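Local coordinates for protein N-acetylmuramoyl-L-alanine amidase amiD (Escherichia coli, PDB 3D2Y) that hydrolyses, with one catalytic zinc ion, the bond between N-acetylmuramoyl residues and L-amino acids in cell-wall glycopeptides, at residues Leu45-Leu48 and Gln52-Ser55; Val76-Leu81 and Ala139-Lys144; Ala201-Leu206 and Ala245-Ile250. One frame throughout, in Å; residues are numbered along the deposited sequence.

Contact 1 (Leu45-Leu48 and Gln52-Ser55)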
loop_
_atom_site.group_PDB
_atom_site.type_symbol
_atom_site.label_atom_id
_atom_site.label_comp_id
_atom_site.label_asym_id
_atom_site.label_seq_id
_atom_site.Cartn_x
_atom_site.Cartn_y
_atom_site.Cartn_z
ATOM N N LEU A 45 11.562 -5.881 -15.460
ATOM C CA LEU A 45 12.480 -4.746 -15.638
ATOM C C LEU A 45 12.237 -4.078 -17.008
ATOM O O LEU A 45 12.153 -2.863 -17.108
ATOM C CB LEU A 45 13.932 -5.219 -15.450
ATOM C CG LEU A 45 14.995 -4.147 -15.611
ATOM C CD1 LEU A 45 14.858 -3.030 -14.579
ATOM C CD2 LEU A 45 16.329 -4.843 -15.409
ATOM N N ALA A 46 12.071 -4.896 -18.048
ATOM C CA ALA A 46 11.736 -4.413 -19.384
ATOM C C ALA A 46 10.459 -3.540 -19.349
ATOM O O ALA A 46 10.434 -2.390 -19.825
ATOM C CB ALA A 46 11.569 -5.610 -20.355
ATOM N N THR A 47 9.421 -4.075 -18.724
ATOM C CA THR A 47 8.108 -3.443 -18.714
ATOM C C THR A 47 8.136 -2.140 -17.911
ATOM O O THR A 47 7.628 -1.125 -18.366
ATOM C CB THR A 47 7.017 -4.394 -18.140
ATOM O OG1 THR A 47 6.892 -5.573 -18.960
ATOM C CG2 THR A 47 5.675 -3.688 -18.040
ATOM N N LEU A 48 8.762 -2.171 -16.745
ATOM C CA LEU A 48 8.825 -1.001 -15.877
ATOM C C LEU A 48 9.776 0.110 -16.316
ATOM O O LEU A 48 9.871 1.156 -15.640
ATOM C CB LEU A 48 9.166 -1.444 -14.464
ATOM C CG LEU A 48 8.123 -2.347 -13.798
ATOM C CD1 LEU A 48 8.709 -3.098 -12.579
ATOM C CD2 LEU A 48 6.835 -1.563 -13.450
ATOM N N GLN A 52 4.672 2.793 -20.688
ATOM C CA GLN A 52 3.324 2.683 -20.122
ATOM C C GLN A 52 3.303 2.667 -18.590
ATOM O O GLN A 52 2.433 3.261 -17.968
ATOM C CB GLN A 52 2.596 1.462 -20.701
ATOM C CG GLN A 52 2.286 1.609 -22.195
ATOM C CD GLN A 52 1.616 0.389 -22.792
ATOM O OE1 GLN A 52 0.448 0.103 -22.507
ATOM N NE2 GLN A 52 2.344 -0.324 -23.653
ATOM N N VAL A 53 4.259 1.988 -17.969
ATOM C CA VAL A 53 4.275 1.926 -16.517
ATOM C C VAL A 53 5.704 1.947 -15.981
ATOM O O VAL A 53 6.631 1.612 -16.685
ATOM C CB VAL A 53 3.429 0.729 -15.977
ATOM C CG1 VAL A 53 3.656 -0.538 -16.801
ATOM C CG2 VAL A 53 3.736 0.462 -14.516
ATOM N N SER A 54 5.861 2.405 -14.750
ATOM C CA SER A 54 7.128 2.308 -14.026
ATOM C C SER A 54 6.912 2.206 -12.507
ATOM O O SER A 54 5.790 2.350 -12.001
ATOM C CB SER A 54 8.022 3.511 -14.329
ATOM O OG SER A 54 7.432 4.708 -13.791
ATOM N N SER A 55 7.985 1.947 -11.774
ATOM C CA SER A 55 7.942 2.055 -10.309
ATOM C C SER A 55 9.284 2.593 -9.862
ATOM O O SER A 55 10.265 2.553 -10.626
ATOM C CB SER A 55 7.663 0.698 -9.651
ATOM O OG SER A 55 8.686 -0.236 -9.992
#
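Leu48 meets the returning chain with both of its methyls. It holds CG anti to its own carbonyl carbon (chi1 -63°), and the methyls then part, CD2 against Val53 and the carbonyl carbon of Ser54, CD1 within 3.9 Å of Ser55 OG, so that one branched side chain touches three residues. In the conformer of Val53 described here, CG2 lies 3.9 Å from Leu48 CD2, the two side chains crossing at a slant. Its CG1, between the backbone N and the carbonyl carbon (chi1 42°), meets Thr47 CG2 at 3.9 Å; with Thr47 OG1 bonded to Ser43 O in the preceding helical turn, CG2 is left turned to Val53.

The bend joins the end of helix 41-48 to the approach of strand 57-59 in the PGRP-like amidase fold, beside the bound peptide, which packs on Thr47, Leu48 and Val53. Backbone groups close the turn with weak contacts: the CA of Ser54 approaches Leu48 O at 3.4 Å, and the CA of Leu48 approaches Val53 O at 3.5 Å. The small serines fit close to the backbone, Ser54 OG bonding to Trp83 N and Ser55 OG to Tyr57 O, with the Ser55 side chain touching Glu104, the proton acceptor.

Contact 2 (Val76-Leu81 and Ala139-Lys144)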
loop_
_atom_site.group_PDB
_atom_site.type_symbol
_atom_site.label_atom_id
_atom_site.label_comp_id
_atom_site.label_asym_id
_atom_site.label_seq_id
_atom_site.Cartn_x
_atom_site.Cartn_y
_atom_site.Cartn_z
ATOM N N VAL A 76 13.494 5.020 -10.795
ATOM C CA VAL A 76 12.941 6.372 -10.882
ATOM C C VAL A 76 13.357 7.113 -9.621
ATOM O O VAL A 76 13.179 6.570 -8.531
ATOM C CB VAL A 76 11.375 6.420 -11.020
ATOM C CG1 VAL A 76 10.833 7.917 -10.942
ATOM C CG2 VAL A 76 10.884 5.719 -12.294
ATOM N N PRO A 77 13.985 8.313 -9.775
ATOM C CA PRO A 77 14.333 9.137 -8.591
ATOM C C PRO A 77 13.057 9.410 -7.786
ATOM O O PRO A 77 11.999 9.628 -8.370
ATOM C CB PRO A 77 14.889 10.431 -9.199
ATOM C CG PRO A 77 15.365 10.049 -10.576
ATOM C CD PRO A 77 14.347 8.998 -11.031
ATOM N N GLU A 78 13.180 9.368 -6.458
ATOM C CA GLU A 78 12.035 9.449 -5.545
ATOM C C GLU A 78 11.388 10.811 -5.682
ATOM O O GLU A 78 10.201 10.935 -5.415
ATOM C CB GLU A 78 12.457 9.249 -4.074
ATOM C CG GLU A 78 12.901 7.830 -3.678
ATOM C CD GLU A 78 13.129 7.652 -2.152
ATOM O OE1 GLU A 78 13.227 8.669 -1.429
ATOM O OE2 GLU A 78 13.211 6.489 -1.699
ATOM N N GLN A 79 12.173 11.819 -6.088
ATOM C CA GLN A 79 11.691 13.192 -6.264
ATOM C C GLN A 79 10.651 13.250 -7.375
ATOM O O GLN A 79 9.870 14.163 -7.440
ATOM C CB GLN A 79 12.854 14.115 -6.647
ATOM C CG GLN A 79 13.203 14.029 -8.146
ATOM C CD GLN A 79 14.628 14.347 -8.489
ATOM O OE1 GLN A 79 15.224 13.695 -9.353
ATOM N NE2 GLN A 79 15.192 15.356 -7.832
ATOM N N GLU A 80 10.707 12.269 -8.266
ATOM C CA GLU A 80 9.845 12.217 -9.431
ATOM C C GLU A 80 8.756 11.183 -9.219
ATOM O O GLU A 80 8.946 10.227 -8.475
ATOM C CB GLU A 80 10.663 11.884 -10.679
ATOM C CG GLU A 80 11.521 13.053 -11.182
ATOM C CD GLU A 80 11.904 12.853 -12.600
ATOM O OE1 GLU A 80 11.506 13.699 -13.435
ATOM O OE2 GLU A 80 12.571 11.837 -12.887
ATOM N N LEU A 81 7.611 11.376 -9.857
ATOM C CA LEU A 81 6.594 10.326 -9.854
ATOM C C LEU A 81 6.868 9.223 -10.873
ATOM O O LEU A 81 7.434 9.457 -11.968
ATOM C CB LEU A 81 5.184 10.924 -10.043
ATOM C CG LEU A 81 4.772 11.597 -11.341
ATOM C CD1 LEU A 81 4.403 10.507 -12.333
ATOM C CD2 LEU A 81 3.587 12.500 -11.089
ATOM N N ALA A 139 11.035 6.695 7.228
ATOM C CA ALA A 139 11.792 7.720 7.968
ATOM C C ALA A 139 11.991 9.012 7.198
ATOM O O ALA A 139 11.826 10.126 7.763
ATOM C CB ALA A 139 13.183 7.162 8.467
ATOM N N ARG A 140 12.386 8.875 5.930
ATOM C CA ARG A 140 12.772 10.026 5.121
ATOM C C ARG A 140 11.627 11.063 5.014
ATOM O O ARG A 140 11.872 12.283 5.111
ATOM C CB ARG A 140 13.251 9.549 3.748
ATOM C CG ARG A 140 13.785 10.652 2.875
ATOM C CD ARG A 140 14.900 10.175 2.008
ATOM N NE ARG A 140 14.532 8.987 1.257
ATOM C CZ ARG A 140 15.173 7.825 1.317
ATOM N NH1 ARG A 140 16.255 7.689 2.073
ATOM N NH2 ARG A 140 14.740 6.800 0.591
ATOM N N TYR A 141 10.394 10.557 4.862
ATOM C CA TYR A 141 9.192 11.371 4.552
ATOM C C TYR A 141 8.189 11.434 5.675
ATOM O O TYR A 141 7.122 12.054 5.546
ATOM C CB TYR A 141 8.533 10.917 3.235
ATOM C CG TYR A 141 9.510 10.944 2.102
ATOM C CD1 TYR A 141 10.041 12.159 1.642
ATOM C CD2 TYR A 141 9.973 9.756 1.536
ATOM C CE1 TYR A 141 10.957 12.191 0.602
ATOM C CE2 TYR A 141 10.898 9.781 0.509
ATOM C CZ TYR A 141 11.381 10.987 0.044
ATOM O OH TYR A 141 12.317 11.019 -0.972
ATOM N N HIS A 142 8.544 10.797 6.786
ATOM C CA HIS A 142 7.648 10.616 7.932
ATOM C C HIS A 142 6.289 10.023 7.545
ATOM O O HIS A 142 5.223 10.542 7.905
ATOM C CB HIS A 142 7.461 11.928 8.672
ATOM C CG HIS A 142 8.593 12.277 9.576
ATOM N ND1 HIS A 142 9.802 12.744 9.110
ATOM C CD2 HIS A 142 8.704 12.218 10.924
ATOM C CE1 HIS A 142 10.607 12.962 10.132
ATOM N NE2 HIS A 142 9.964 12.659 11.246
ATOM N N ILE A 143 6.335 8.964 6.748
ATOM C CA ILE A 143 5.128 8.337 6.243
ATOM C C ILE A 143 4.403 7.677 7.408
ATOM O O ILE A 143 5.040 7.008 8.214
ATOM C CB ILE A 143 5.494 7.304 5.150
ATOM C CG1 ILE A 143 6.030 8.059 3.936
ATOM C CG2 ILE A 143 4.275 6.421 4.822
ATOM C CD1 ILE A 143 6.329 7.160 2.713
ATOM N N LYS A 144 3.099 7.946 7.552
ATOM C CA LYS A 144 2.305 7.442 8.690
ATOM C C LYS A 144 1.978 5.996 8.390
ATOM O O LYS A 144 1.890 5.660 7.208
ATOM C CB LYS A 144 0.998 8.215 8.835
ATOM C CG LYS A 144 1.228 9.624 9.355
ATOM C CD LYS A 144 -0.063 10.349 9.627
ATOM C CE LYS A 144 -0.657 10.919 8.338
ATOM N NZ LYS A 144 -1.405 12.206 8.600
#
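Glu78 carries this contact alone from its side, reaching across to Arg140 and Tyr141 near the end of helix 124-141. The ionic part is a side-on salt bridge. Arg140 NE binds Glu78 OE1 at 3.0 Å and NH2 binds OE2 at 2.8 Å, both on the syn side of the carboxylate, but the two flat groups are twisted 47° apart and both bonds are noticeably bent. Glutamate suits the place because its chain, extended beyond CG (chi2 -172°), reaches over a wide gap: Glu78 CA and Tyr141 CA are 10.7 Å apart.

A further hydrogen bond comes from the uncharged Tyr141, whose OH donates to Glu78 OE1 at 2.6 Å from the anti side. OE1 therefore takes two donors, while OE2 is also bonded to Tyr57 OH; this clustering would be expected to favour the ionised carboxylate.

In the apolar packing, CG of Arg140 sits 3.7 Å above the centre of the Tyr141 ring, and Ile101 touches both Tyr141 and Glu78.

The acid projects from a type I beta turn, Pro77 to Glu80. The arrangement is a surface salt-bridge and hydrogen-bond cluster tying that turn to the end of a helix in the amidase domain.

Contact 3 (Ala201-Leu206 and Ala245-Ile250)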
loop_
_atom_site.group_PDB
_atom_site.type_symbol
_atom_site.label_atom_id
_atom_site.label_comp_id
_atom_site.label_asym_id
_atom_site.label_seq_id
_atom_site.Cartn_x
_atom_site.Cartn_y
_atom_site.Cartn_z
ATOM N N ALA A 201 -23.717 -1.952 4.161
ATOM C CA ALA A 201 -23.577 -0.500 4.081
ATOM C C ALA A 201 -22.729 0.093 5.231
ATOM O O ALA A 201 -21.904 0.990 5.021
ATOM C CB ALA A 201 -24.923 0.152 4.005
ATOM N N SER A 202 -22.957 -0.414 6.437
ATOM C CA SER A 202 -22.290 0.065 7.641
ATOM C C SER A 202 -20.801 -0.234 7.537
ATOM O O SER A 202 -19.989 0.604 7.862
ATOM C CB SER A 202 -22.870 -0.650 8.880
ATOM O OG SER A 202 -24.199 -0.234 9.132
ATOM N N LEU A 203 -20.459 -1.436 7.102
ATOM C CA LEU A 203 -19.047 -1.765 6.884
ATOM C C LEU A 203 -18.395 -0.855 5.830
ATOM O O LEU A 203 -17.271 -0.351 6.029
ATOM C CB LEU A 203 -18.870 -3.270 6.581
ATOM C CG LEU A 203 -17.419 -3.718 6.313
ATOM C CD1 LEU A 203 -16.416 -3.436 7.489
ATOM C CD2 LEU A 203 -17.320 -5.177 5.845
ATOM N N LEU A 204 -19.075 -0.632 4.714
ATOM C CA LEU A 204 -18.522 0.244 3.665
ATOM C C LEU A 204 -18.268 1.697 4.102
ATOM O O LEU A 204 -17.298 2.328 3.669
ATOM C CB LEU A 204 -19.373 0.202 2.424
ATOM C CG LEU A 204 -19.409 -1.156 1.723
ATOM C CD1 LEU A 204 -20.630 -1.147 0.862
ATOM C CD2 LEU A 204 -18.182 -1.360 0.898
ATOM N N GLU A 205 -19.126 2.224 4.961
ATOM C CA GLU A 205 -18.863 3.522 5.525
ATOM C C GLU A 205 -17.512 3.553 6.229
ATOM O O GLU A 205 -16.709 4.452 5.985
ATOM C CB GLU A 205 -19.991 3.983 6.460
ATOM C CG GLU A 205 -19.635 5.286 7.177
ATOM C CD GLU A 205 -20.646 5.702 8.235
ATOM O OE1 GLU A 205 -21.838 5.321 8.133
ATOM O OE2 GLU A 205 -20.246 6.422 9.170
ATOM N N LEU A 206 -17.270 2.573 7.101
ATOM C CA LEU A 206 -16.027 2.475 7.848
ATOM C C LEU A 206 -14.816 2.370 6.885
ATOM O O LEU A 206 -13.796 3.019 7.077
ATOM C CB LEU A 206 -16.039 1.236 8.772
ATOM C CG LEU A 206 -17.099 1.258 9.899
ATOM C CD1 LEU A 206 -16.983 -0.039 10.672
ATOM C CD2 LEU A 206 -16.980 2.445 10.878
ATOM N N ALA A 245 -18.463 -9.807 11.226
ATOM C CA ALA A 245 -18.196 -9.116 12.485
ATOM C C ALA A 245 -16.701 -8.895 12.679
ATOM O O ALA A 245 -16.301 -7.844 13.183
ATOM C CB ALA A 245 -18.778 -9.887 13.659
ATOM N N GLU A 246 -15.892 -9.870 12.275
ATOM C CA GLU A 246 -14.431 -9.751 12.402
ATOM C C GLU A 246 -13.870 -8.622 11.521
ATOM O O GLU A 246 -13.064 -7.768 11.987
ATOM C CB GLU A 246 -13.738 -11.075 12.062
ATOM C CG GLU A 246 -12.210 -10.985 12.144
ATOM C CD GLU A 246 -11.520 -12.318 11.912
ATOM O OE1 GLU A 246 -10.389 -12.482 12.399
ATOM O OE2 GLU A 246 -12.114 -13.195 11.263
ATOM N N THR A 247 -14.305 -8.612 10.252
ATOM C CA THR A 247 -13.955 -7.559 9.307
ATOM C C THR A 247 -14.327 -6.144 9.831
ATOM O O THR A 247 -13.482 -5.230 9.821
ATOM C CB THR A 247 -14.590 -7.787 7.902
ATOM O OG1 THR A 247 -14.208 -9.067 7.408
ATOM C CG2 THR A 247 -14.089 -6.775 6.922
ATOM N N GLN A 248 -15.573 -5.985 10.282
ATOM C CA GLN A 248 -16.019 -4.762 10.893
ATOM C C GLN A 248 -15.167 -4.365 12.119
ATOM O O GLN A 248 -14.787 -3.202 12.250
ATOM C CB GLN A 248 -17.494 -4.872 11.296
ATOM C CG GLN A 248 -17.993 -3.637 12.001
ATOM C CD GLN A 248 -19.422 -3.731 12.499
ATOM O OE1 GLN A 248 -19.838 -4.735 13.083
ATOM N NE2 GLN A 248 -20.177 -2.647 12.296
ATOM N N ALA A 249 -14.887 -5.311 13.018
ATOM C CA ALA A 249 -14.124 -5.028 14.247
ATOM C C ALA A 249 -12.709 -4.546 13.936
ATOM O O ALA A 249 -12.180 -3.648 14.602
ATOM C CB ALA A 249 -14.071 -6.240 15.146
ATOM N N ILE A 250 -12.119 -5.128 12.901
ATOM C CA ILE A 250 -10.781 -4.742 12.443
ATOM C C ILE A 250 -10.791 -3.308 11.943
ATOM O O ILE A 250 -9.930 -2.495 12.348
ATOM C CB ILE A 250 -10.266 -5.754 11.391
ATOM C CG1 ILE A 250 -9.932 -7.093 12.108
ATOM C CG2 ILE A 250 -9.048 -5.203 10.622
ATOM C CD1 ILE A 250 -9.663 -8.260 11.134
#
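The segments 201-206 and 245-250, of helices 200-210 and 245-258, run in roughly the same direction, the segment axes 28° apart and 10.0 Å distant at closest approach, with Leu203 and Gln248 the nearest pair of residues at 5.9 Å between CA atoms.

Leu203 does most of the filling from its helix. Its CG stands anti to the backbone N (chi1 179°), which carries the branched end across the gap although the bond leaving the backbone does not aim at the other helix. There the two methyls divide the work. CD1 rests against the backbone of Gln248, 3.7 Å from its CA, while CD2 meets CG2 of Thr247 at 3.8 Å, the leucine and threonine side chains crossing at about a right angle.

One turn further on, Leu206 points toward the partner helix from the outset and lays CD1 4.0 Å from CG of Gln248. The long glutamine suits this border position: its methylene chain, extended beyond CG (chi2 -176°), supplies an apolar flank for leucine, and its amide oxygen OE1 is bonded to Arg192. Leu206 also reaches past the segment to Ala251, Glu252 and Leu255, which continues the seam along helix 245-258.

Thr247 shows the same division between apolar and polar ends. Its methyl faces Leu203, whereas the buried OG1 is satisfied by hydrogen bonds with Asp244, just before the helix, and with Gln231 of helix 220-234, whose Phe230 also packs on the threonine.

The contact is thus a side-by-side packing of two near-parallel helices in the C-terminal helical part of the chain, where helices 182-189 and 220-234 also lie against helix 245-258.

How the contacts relate
Contacts 1 and 2 both belong to the amidase part of the chain and touch one another where Val76 CG2 packs against Ser54 and Ser55; contact 3 joins C-terminal helices on the opposite side of the chain's centre, about 36 Å from contact 1 between centres. Contact 1 is buried beside the bound peptide and the active site, and contact 3 is partly buried; both rely on methyl packing, but one closes a short local bend and the other joins two helices far apart in sequence. Contact 2 lies at the surface, away from the zinc and substrate sites, and is held by charge and hydrogen bonds between a turn and a helix end. Tyr57 bonds to both contacts 1 and 2.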